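Local atomic coordinates of separin (Saccharomyces cerevisiae, PDB entry 5U1T), a protein that cleaves the MCD1/SCC1 subunit of cohesin as a caspase-like cysteine protease, triggering chromosome segregation at the onset of anaphase. Residues A1062-F1070 against S1149-H1160; L960-V968 against F1282-I1290. All coordinates share one frame; numbering follows the deposited sequence.

Interaction 1 of 2, residues A1062-F1070 against S1149-H1160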
loop_
_atom_site.group_PDB
_atom_site.type_symbol
_atom_site.label_atom_id
_atom_site.label_comp_id
_atom_site.label_asym_id
_atom_site.label_seq_id
_atom_site.Cartn_x
_atom_site.Cartn_y
_atom_site.Cartn_z
ATOM N N ALA A 1062 31.150 0.166 -45.407
ATOM C CA ALA A 1062 29.928 -0.184 -46.115
ATOM C C ALA A 1062 29.361 -1.537 -45.683
ATOM O O ALA A 1062 28.211 -1.613 -45.236
ATOM C CB ALA A 1062 30.187 -0.171 -47.627
ATOM N N GLU A 1063 30.162 -2.598 -45.809
ATOM C CA GLU A 1063 29.664 -3.954 -45.579
ATOM C C GLU A 1063 29.410 -4.225 -44.105
ATOM O O GLU A 1063 28.404 -4.837 -43.737
ATOM C CB GLU A 1063 30.630 -5.007 -46.123
ATOM C CG GLU A 1063 29.934 -6.350 -46.332
ATOM C CD GLU A 1063 30.845 -7.557 -46.134
ATOM O OE1 GLU A 1063 32.088 -7.375 -46.092
ATOM O OE2 GLU A 1063 30.312 -8.695 -46.020
ATOM N N SER A 1064 30.332 -3.775 -43.267
ATOM C CA SER A 1064 30.186 -3.943 -41.836
ATOM C C SER A 1064 28.867 -3.335 -41.321
ATOM O O SER A 1064 28.235 -3.882 -40.423
ATOM C CB SER A 1064 31.378 -3.317 -41.117
ATOM O OG SER A 1064 31.275 -1.908 -41.144
ATOM N N SER A 1065 28.447 -2.212 -41.902
ATOM C CA SER A 1065 27.206 -1.559 -41.478
ATOM C C SER A 1065 26.001 -2.400 -41.860
ATOM O O SER A 1065 24.988 -2.406 -41.161
ATOM C CB SER A 1065 27.082 -0.167 -42.096
ATOM O OG SER A 1065 28.291 0.557 -41.953
ATOM N N LEU A 1066 26.118 -3.104 -42.979
ATOM C CA LEU A 1066 25.055 -3.988 -43.420
ATOM C C LEU A 1066 24.997 -5.217 -42.501
ATOM O O LEU A 1066 23.915 -5.714 -42.164
ATOM C CB LEU A 1066 25.259 -4.399 -44.886
ATOM C CG LEU A 1066 24.017 -5.050 -45.502
ATOM C CD1 LEU A 1066 22.815 -4.160 -45.295
ATOM C CD2 LEU A 1066 24.200 -5.347 -46.975
ATOM N N ILE A 1067 26.164 -5.686 -42.075
ATOM C CA ILE A 1067 26.237 -6.818 -41.156
ATOM C C ILE A 1067 25.629 -6.503 -39.776
ATOM O O ILE A 1067 24.765 -7.245 -39.286
ATOM C CB ILE A 1067 27.685 -7.274 -40.975
ATOM C CG1 ILE A 1067 28.195 -7.875 -42.283
ATOM C CG2 ILE A 1067 27.794 -8.276 -39.841
ATOM C CD1 ILE A 1067 29.626 -8.297 -42.227
ATOM N N THR A 1068 26.066 -5.407 -39.158
ATOM C CA THR A 1068 25.541 -5.065 -37.852
ATOM C C THR A 1068 24.051 -4.763 -37.995
ATOM O O THR A 1068 23.276 -5.060 -37.096
ATOM C CB THR A 1068 26.286 -3.871 -37.178
ATOM O OG1 THR A 1068 25.678 -2.632 -37.543
ATOM C CG2 THR A 1068 27.770 -3.843 -37.518
ATOM N N ASN A 1069 23.622 -4.298 -39.141
ATOM C CA ASN A 1069 22.218 -4.035 -39.304
ATOM C C ASN A 1069 21.402 -5.285 -39.466
ATOM O O ASN A 1069 20.276 -5.355 -39.067
ATOM C CB ASN A 1069 21.997 -3.135 -40.484
ATOM C CG ASN A 1069 21.024 -2.053 -40.183
ATOM O OD1 ASN A 1069 19.837 -2.259 -40.264
ATOM N ND2 ASN A 1069 21.516 -0.908 -39.802
ATOM N N PHE A 1070 21.979 -6.282 -40.083
ATOM C CA PHE A 1070 21.305 -7.567 -40.235
ATOM C C PHE A 1070 21.019 -8.198 -38.868
ATOM O O PHE A 1070 19.917 -8.700 -38.620
ATOM C CB PHE A 1070 22.148 -8.523 -41.084
ATOM C CG PHE A 1070 21.665 -8.690 -42.505
ATOM C CD1 PHE A 1070 21.523 -7.596 -43.350
ATOM C CD2 PHE A 1070 21.404 -9.955 -43.017
ATOM C CE1 PHE A 1070 21.101 -7.761 -44.670
ATOM C CE2 PHE A 1070 20.983 -10.122 -44.354
ATOM C CZ PHE A 1070 20.828 -9.022 -45.162
ATOM N N SER A 1149 15.306 -9.486 -46.998
ATOM C CA SER A 1149 16.760 -9.600 -46.968
ATOM C C SER A 1149 17.114 -11.011 -47.345
ATOM O O SER A 1149 16.289 -11.912 -47.222
ATOM C CB SER A 1149 17.327 -9.262 -45.592
ATOM O OG SER A 1149 17.015 -7.930 -45.248
ATOM N N LYS A 1150 18.335 -11.211 -47.805
ATOM C CA LYS A 1150 18.745 -12.528 -48.252
ATOM C C LYS A 1150 20.164 -12.762 -47.818
ATOM O O LYS A 1150 20.986 -11.853 -47.795
ATOM C CB LYS A 1150 18.628 -12.686 -49.771
ATOM C CG LYS A 1150 18.736 -14.126 -50.251
ATOM C CD LYS A 1150 19.279 -14.210 -51.680
ATOM C CE LYS A 1150 18.406 -13.457 -52.677
ATOM N NZ LYS A 1150 19.098 -13.082 -53.955
ATOM N N LEU A 1151 20.439 -14.006 -47.468
ATOM C CA LEU A 1151 21.732 -14.398 -46.966
ATOM C C LEU A 1151 22.188 -15.631 -47.734
ATOM O O LEU A 1151 21.623 -16.709 -47.573
ATOM C CB LEU A 1151 21.629 -14.665 -45.478
ATOM C CG LEU A 1151 22.891 -14.591 -44.642
ATOM C CD1 LEU A 1151 22.553 -14.053 -43.253
ATOM C CD2 LEU A 1151 23.557 -15.963 -44.565
ATOM N N GLU A 1152 23.183 -15.456 -48.599
ATOM C CA GLU A 1152 23.697 -16.556 -49.410
ATOM C C GLU A 1152 25.034 -17.037 -48.854
ATOM O O GLU A 1152 26.080 -16.523 -49.237
ATOM C CB GLU A 1152 23.849 -16.130 -50.878
ATOM C CG GLU A 1152 22.540 -15.819 -51.594
ATOM C CD GLU A 1152 22.716 -14.837 -52.760
ATOM O OE1 GLU A 1152 23.010 -13.646 -52.518
ATOM O OE2 GLU A 1152 22.556 -15.256 -53.929
ATOM N N PRO A 1153 25.003 -18.033 -47.956
ATOM C CA PRO A 1153 26.239 -18.500 -47.316
ATOM C C PRO A 1153 27.296 -18.938 -48.324
ATOM O O PRO A 1153 28.470 -18.645 -48.128
ATOM C CB PRO A 1153 25.779 -19.696 -46.475
ATOM C CG PRO A 1153 24.296 -19.585 -46.389
ATOM C CD PRO A 1153 23.859 -18.897 -47.638
ATOM N N ARG A 1154 26.891 -19.625 -49.387
ATOM C CA ARG A 1154 27.866 -20.163 -50.335
ATOM C C ARG A 1154 28.490 -19.030 -51.165
ATOM O O ARG A 1154 29.678 -19.064 -51.466
ATOM C CB ARG A 1154 27.209 -21.221 -51.234
ATOM C CG ARG A 1154 28.054 -21.701 -52.393
ATOM C CD ARG A 1154 29.069 -22.764 -51.979
ATOM N NE ARG A 1154 28.437 -23.823 -51.193
ATOM C CZ ARG A 1154 28.168 -25.045 -51.641
ATOM N NH1 ARG A 1154 27.582 -25.923 -50.835
ATOM N NH2 ARG A 1154 28.487 -25.397 -52.878
ATOM N N ARG A 1155 27.688 -18.020 -51.490
ATOM C CA ARG A 1155 28.132 -16.875 -52.279
ATOM C C ARG A 1155 28.743 -15.783 -51.397
ATOM O O ARG A 1155 29.289 -14.801 -51.900
ATOM C CB ARG A 1155 26.955 -16.315 -53.084
ATOM C CG ARG A 1155 27.316 -15.309 -54.196
ATOM C CD ARG A 1155 28.337 -15.869 -55.215
ATOM N NE ARG A 1155 28.136 -15.371 -56.586
ATOM C CZ ARG A 1155 28.372 -14.114 -56.983
ATOM N NH1 ARG A 1155 28.810 -13.206 -56.096
ATOM N NH2 ARG A 1155 28.154 -13.752 -58.262
ATOM N N LYS A 1156 28.649 -15.970 -50.082
ATOM C CA LYS A 1156 29.096 -14.986 -49.086
ATOM C C LYS A 1156 28.502 -13.591 -49.331
ATOM O O LYS A 1156 29.185 -12.573 -49.209
ATOM C CB LYS A 1156 30.621 -14.903 -49.059
ATOM C CG LYS A 1156 31.309 -16.243 -48.890
ATOM C CD LYS A 1156 31.004 -16.911 -47.546
ATOM C CE LYS A 1156 31.564 -18.336 -47.536
ATOM N NZ LYS A 1156 31.172 -19.120 -46.344
ATOM N N ARG A 1157 27.213 -13.557 -49.642
ATOM C CA ARG A 1157 26.578 -12.344 -50.118
ATOM C C ARG A 1157 25.374 -11.980 -49.252
ATOM O O ARG A 1157 24.617 -12.850 -48.812
ATOM C CB ARG A 1157 26.166 -12.523 -51.587
ATOM C CG ARG A 1157 25.768 -11.244 -52.270
ATOM C CD ARG A 1157 25.938 -11.362 -53.755
ATOM N NE ARG A 1157 25.031 -12.365 -54.281
ATOM C CZ ARG A 1157 25.013 -12.784 -55.541
ATOM N NH1 ARG A 1157 24.131 -13.708 -55.901
ATOM N NH2 ARG A 1157 25.858 -12.280 -56.437
ATOM N N ARG A 1158 25.223 -10.689 -49.006
ATOM C CA ARG A 1158 24.156 -10.154 -48.199
ATOM C C ARG A 1158 23.458 -9.062 -48.938
ATOM O O ARG A 1158 24.059 -8.072 -49.260
ATOM C CB ARG A 1158 24.760 -9.504 -46.984
ATOM C CG ARG A 1158 24.411 -10.147 -45.673
ATOM C CD ARG A 1158 25.336 -9.624 -44.601
ATOM N NE ARG A 1158 25.923 -10.698 -43.827
ATOM C CZ ARG A 1158 27.221 -10.880 -43.698
ATOM N NH1 ARG A 1158 27.677 -11.874 -42.977
ATOM N NH2 ARG A 1158 28.057 -10.061 -44.286
ATOM N N THR A 1159 22.174 -9.211 -49.174
ATOM C CA THR A 1159 21.438 -8.171 -49.883
ATOM C C THR A 1159 20.081 -7.967 -49.246
ATOM O O THR A 1159 19.566 -8.840 -48.565
ATOM C CB THR A 1159 21.272 -8.502 -51.384
ATOM O OG1 THR A 1159 20.465 -9.670 -51.536
ATOM C CG2 THR A 1159 22.620 -8.775 -52.009
ATOM N N HIS A 1160 19.492 -6.809 -49.478
ATOM C CA HIS A 1160 18.277 -6.433 -48.773
ATOM C C HIS A 1160 17.515 -5.487 -49.666
ATOM O O HIS A 1160 18.141 -4.751 -50.397
ATOM C CB HIS A 1160 18.641 -5.787 -47.433
ATOM C CG HIS A 1160 17.591 -4.871 -46.884
ATOM N ND1 HIS A 1160 16.448 -5.327 -46.266
ATOM C CD2 HIS A 1160 17.520 -3.519 -46.849
ATOM C CE1 HIS A 1160 15.716 -4.298 -45.880
ATOM N NE2 HIS A 1160 16.343 -3.189 -46.221
#

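Interaction 2 of 2, residues L960-V968 against F1282-I1290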
loop_
_atom_site.group_PDB
_atom_site.type_symbol
_atom_site.label_atom_id
_atom_site.label_comp_id
_atom_site.label_asym_id
_atom_site.label_seq_id
_atom_site.Cartn_x
_atom_site.Cartn_y
_atom_site.Cartn_z
ATOM N N LEU A 960 13.929 0.010 -53.247
ATOM C CA LEU A 960 15.269 0.409 -52.906
ATOM C C LEU A 960 16.050 -0.789 -52.475
ATOM O O LEU A 960 15.514 -1.729 -51.948
ATOM C CB LEU A 960 15.254 1.403 -51.776
ATOM C CG LEU A 960 14.858 2.821 -52.093
ATOM C CD1 LEU A 960 14.889 3.596 -50.806
ATOM C CD2 LEU A 960 15.836 3.407 -53.066
ATOM N N GLY A 961 17.351 -0.744 -52.650
ATOM C CA GLY A 961 18.169 -1.865 -52.282
ATOM C C GLY A 961 19.532 -1.507 -51.769
ATOM O O GLY A 961 19.942 -0.388 -51.808
ATOM N N ILE A 962 20.230 -2.497 -51.268
ATOM C CA ILE A 962 21.531 -2.301 -50.673
ATOM C C ILE A 962 22.248 -3.630 -50.662
ATOM O O ILE A 962 21.639 -4.635 -50.452
ATOM C CB ILE A 962 21.372 -1.722 -49.258
ATOM C CG1 ILE A 962 22.686 -1.594 -48.541
ATOM C CG2 ILE A 962 20.439 -2.554 -48.432
ATOM C CD1 ILE A 962 22.734 -0.372 -47.676
ATOM N N PRO A 963 23.547 -3.657 -50.881
ATOM C CA PRO A 963 24.246 -2.824 -51.841
ATOM C C PRO A 963 23.734 -2.960 -53.239
ATOM O O PRO A 963 23.492 -4.028 -53.735
ATOM C CB PRO A 963 25.639 -3.396 -51.790
ATOM C CG PRO A 963 25.413 -4.831 -51.552
ATOM C CD PRO A 963 24.163 -4.973 -50.761
ATOM N N SER A 964 23.591 -1.835 -53.885
ATOM C CA SER A 964 23.089 -1.810 -55.221
ATOM C C SER A 964 24.138 -1.259 -56.168
ATOM O O SER A 964 24.190 -1.633 -57.310
ATOM C CB SER A 964 21.840 -0.956 -55.246
ATOM O OG SER A 964 22.153 0.315 -54.742
ATOM N N SER A 965 24.982 -0.383 -55.664
ATOM C CA SER A 965 26.008 0.246 -56.438
ATOM C C SER A 965 27.370 -0.044 -55.837
ATOM O O SER A 965 27.523 -0.132 -54.647
ATOM C CB SER A 965 25.731 1.736 -56.525
ATOM O OG SER A 965 26.717 2.442 -57.232
ATOM N N LEU A 966 28.362 -0.180 -56.692
ATOM C CA LEU A 966 29.741 -0.287 -56.276
ATOM C C LEU A 966 30.336 1.067 -56.011
ATOM O O LEU A 966 30.184 1.976 -56.790
ATOM C CB LEU A 966 30.552 -0.967 -57.362
ATOM C CG LEU A 966 30.497 -2.481 -57.391
ATOM C CD1 LEU A 966 31.039 -3.012 -58.693
ATOM C CD2 LEU A 966 31.321 -3.002 -56.242
ATOM N N PRO A 967 31.054 1.193 -54.921
ATOM C CA PRO A 967 31.654 2.468 -54.567
ATOM C C PRO A 967 32.931 2.736 -55.316
ATOM O O PRO A 967 33.380 1.916 -56.084
ATOM C CB PRO A 967 31.967 2.286 -53.104
ATOM C CG PRO A 967 32.254 0.849 -52.981
ATOM C CD PRO A 967 31.348 0.156 -53.930
ATOM N N VAL A 968 33.501 3.907 -55.103
ATOM C CA VAL A 968 34.744 4.279 -55.763
ATOM C C VAL A 968 35.898 3.449 -55.227
ATOM O O VAL A 968 36.698 2.927 -55.988
ATOM C CB VAL A 968 35.071 5.761 -55.564
ATOM C CG1 VAL A 968 35.830 6.281 -56.760
ATOM C CG2 VAL A 968 33.802 6.571 -55.346
ATOM N N PHE A 1282 31.229 5.984 -65.148
ATOM C CA PHE A 1282 29.860 5.488 -65.040
ATOM C C PHE A 1282 29.614 4.804 -63.703
ATOM O O PHE A 1282 30.498 4.129 -63.179
ATOM C CB PHE A 1282 29.518 4.510 -66.159
ATOM C CG PHE A 1282 29.471 5.125 -67.528
ATOM C CD1 PHE A 1282 29.473 6.510 -67.699
ATOM C CD2 PHE A 1282 29.436 4.314 -68.648
ATOM C CE1 PHE A 1282 29.453 7.060 -68.979
ATOM C CE2 PHE A 1282 29.414 4.858 -69.920
ATOM C CZ PHE A 1282 29.419 6.224 -70.088
ATOM N N ILE A 1283 28.406 4.963 -63.169
ATOM C CA ILE A 1283 28.007 4.216 -61.975
ATOM C C ILE A 1283 27.858 2.733 -62.280
ATOM O O ILE A 1283 27.065 2.357 -63.121
ATOM C CB ILE A 1283 26.680 4.710 -61.401
ATOM C CG1 ILE A 1283 26.800 6.150 -60.967
ATOM C CG2 ILE A 1283 26.255 3.866 -60.234
ATOM C CD1 ILE A 1283 25.457 6.769 -60.748
ATOM N N LYS A 1284 28.604 1.889 -61.581
ATOM C CA LYS A 1284 28.502 0.459 -61.809
ATOM C C LYS A 1284 27.548 -0.179 -60.797
ATOM O O LYS A 1284 27.596 0.120 -59.607
ATOM C CB LYS A 1284 29.896 -0.185 -61.764
ATOM C CG LYS A 1284 30.880 0.344 -62.869
ATOM C CD LYS A 1284 30.810 -0.421 -64.231
ATOM C CE LYS A 1284 31.826 0.139 -65.266
ATOM N NZ LYS A 1284 32.312 -0.841 -66.342
ATOM N N VAL A 1285 26.654 -1.024 -61.301
ATOM C CA VAL A 1285 25.632 -1.693 -60.500
ATOM C C VAL A 1285 26.169 -3.002 -59.943
ATOM O O VAL A 1285 26.958 -3.656 -60.590
ATOM C CB VAL A 1285 24.372 -1.962 -61.355
ATOM C CG1 VAL A 1285 23.458 -2.898 -60.672
ATOM C CG2 VAL A 1285 23.646 -0.676 -61.652
ATOM N N GLU A 1286 25.766 -3.376 -58.739
ATOM C CA GLU A 1286 26.187 -4.647 -58.137
ATOM C C GLU A 1286 25.781 -5.884 -58.953
ATOM O O GLU A 1286 24.774 -5.868 -59.660
ATOM C CB GLU A 1286 25.616 -4.750 -56.723
ATOM C CG GLU A 1286 26.480 -4.105 -55.669
ATOM C CD GLU A 1286 27.349 -5.122 -54.948
ATOM O OE1 GLU A 1286 26.832 -6.214 -54.591
ATOM O OE2 GLU A 1286 28.548 -4.830 -54.736
ATOM N N ASP A 1287 26.556 -6.955 -58.841
ATOM C CA ASP A 1287 26.313 -8.144 -59.652
ATOM C C ASP A 1287 24.940 -8.754 -59.423
ATOM O O ASP A 1287 24.307 -9.218 -60.379
ATOM C CB ASP A 1287 27.362 -9.222 -59.385
ATOM C CG ASP A 1287 28.662 -8.959 -60.090
ATOM O OD1 ASP A 1287 28.731 -7.995 -60.875
ATOM O OD2 ASP A 1287 29.622 -9.715 -59.860
ATOM N N TRP A 1288 24.478 -8.764 -58.174
ATOM C CA TRP A 1288 23.258 -9.492 -57.862
ATOM C C TRP A 1288 22.072 -8.814 -58.510
ATOM O O TRP A 1288 21.044 -9.445 -58.722
ATOM C CB TRP A 1288 23.042 -9.620 -56.353
ATOM C CG TRP A 1288 22.751 -8.330 -55.651
ATOM C CD1 TRP A 1288 23.662 -7.511 -55.069
ATOM C CD2 TRP A 1288 21.465 -7.708 -55.456
ATOM N NE1 TRP A 1288 23.035 -6.419 -54.520
ATOM C CE2 TRP A 1288 21.688 -6.510 -54.742
ATOM C CE3 TRP A 1288 20.152 -8.046 -55.808
ATOM C CZ2 TRP A 1288 20.648 -5.648 -54.366
ATOM C CZ3 TRP A 1288 19.113 -7.178 -55.438
ATOM C CH2 TRP A 1288 19.375 -5.994 -54.728
ATOM N N VAL A 1289 22.213 -7.531 -58.832
ATOM C CA VAL A 1289 21.160 -6.799 -59.535
ATOM C C VAL A 1289 21.123 -7.212 -61.006
ATOM O O VAL A 1289 20.052 -7.438 -61.579
ATOM C CB VAL A 1289 21.363 -5.278 -59.437
ATOM C CG1 VAL A 1289 20.330 -4.525 -60.278
ATOM C CG2 VAL A 1289 21.326 -4.824 -57.971
ATOM N N ILE A 1290 22.315 -7.305 -61.593
ATOM C CA ILE A 1290 22.487 -7.797 -62.944
ATOM C C ILE A 1290 21.963 -9.221 -63.036
ATOM O O ILE A 1290 21.261 -9.549 -63.984
ATOM C CB ILE A 1290 23.970 -7.729 -63.382
ATOM C CG1 ILE A 1290 24.505 -6.309 -63.178
ATOM C CG2 ILE A 1290 24.146 -8.150 -64.838
ATOM C CD1 ILE A 1290 25.996 -6.167 -63.459
#

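Interaction 1 of 2, residues A1062-F1070 against S1149-H1160
Helix 1062-1070 runs across strand 1157-1160 at 70°, the two axes 9.7 Å apart, so that Glu1063, Leu1066, Ile1067 and Phe1070, on successive turns, all meet Arg1158. Arginine suits the place because its methylenes can lie on the Phe1070 ring while its guanidinium reaches Glu1063. Its CG lies over one face of that ring, 3.9 Å from the centroid, in a CH-pi contact 19° off the ring normal. The ring, flat and apolar as suits this buried side of the helix, is wedged end-on against the hairpin: Thr1159 O sits at its edge, 3.6 Å from CZ, and Ser1149 CB packs 3.5 Å from CZ as well. Leu1066 runs alongside the arginine the other way, its methyl CD2 set 3.6 Å from Arg1158 O. Farther out, the chain bends at chi3 (-130°), bringing one face of the guanidinium under Ile1067 CG1 while Glu1063 OE2 reaches its edge in plane, in a salt bridge of 3.2 Å to Arg1158 NH2. A methionine here would probably leave Glu1063 without its charged mate and Ile1067 without the flat group beneath it. Across the hairpin, Ser1149 OG and His1160 ND1 share a hydrogen bond of 2.9 Å, and a G1 beta bulge sets Lys1156 and Arg1157 opposite Glu1152. Gln1122 and Met1126 of helix 1111-1127 also touch Arg1158, while strands 1132-1139 and 960-962 extend the sheet beyond the two hairpin strands.

Interaction 2 of 2, residues L960-V968 against F1282-I1290
The indole of Trp1288 meets the carbonyl of Pro963 at its edge, near the ring plane, where Glu1286 OE1 also lies; over the centre of one face sits Val1289 CG2, 3.6 Å above the plane, from the tryptophan's own helix. NE1 donates to Pro963 O over 2.6 Å, approaching at a C=O...N angle of 173°, almost in line with the carbonyl, though the bond is bent at the hydrogen. With CG lodged between the backbone N and the carbonyl carbon (chi1 67°), the ring swings from the first turn of helix 1287-1290 toward the incoming strand. Gly961 suits its place because a beta carbon there would point toward the indole, close to Trp1288 CH2, so glycine leaves room for the ring. Pro963, entered through a cis peptide bond, turns the chain at the end of strand 960-962 and rests CG 3.6 Å from Glu1286 OE1. The glutamate, bent at chi2, lies between the proline and Leu966, whose CD2 is 3.6 Å from its OE2. Beyond this the two backbones form a single antiparallel bridge, Ser965 with Val1285 as a non-hydrogen-bonded pair. Glu1286 N gives a nearly straight bond (176°) of 2.8 Å to Ser964 O, and Leu966 N one of 3.0 Å to Lys1284 O, to which Ser965 OG adds a weak bond. Glu1286 is also the N-cap residue of the helix. Tyr1263 OH bonds Val1285 N. Because carbonyl oxygens accept every bond across the contact, the pairing depends largely on backbone shape, with the tryptophan N-H as the main side-chain donor.

In the fold
Both contacts reach the same mixed sheet, where strand 960-962 pairs antiparallel with strand 1157-1163, their centres about 14 Å apart. His1160 O and Ile962 N form a probable hydrogen bond between them, and Pro963 packs on Leu1066 and on the carbonyl of Arg1158, while Thr1159 CG2 touches the Trp1288 indole. Interaction 1 is largely buried and joins a helix to a hairpin through side chains, with its one salt bridge at the exposed Glu1063. Interaction 2 is partly buried and runs out to exposed Leu966 and Lys1284; it ties the chain leaving strand 960-962 to the loop and first turn of helix 1287-1294 mainly by main-chain hydrogen bonds. Both lie away from the predicted active-site cysteine.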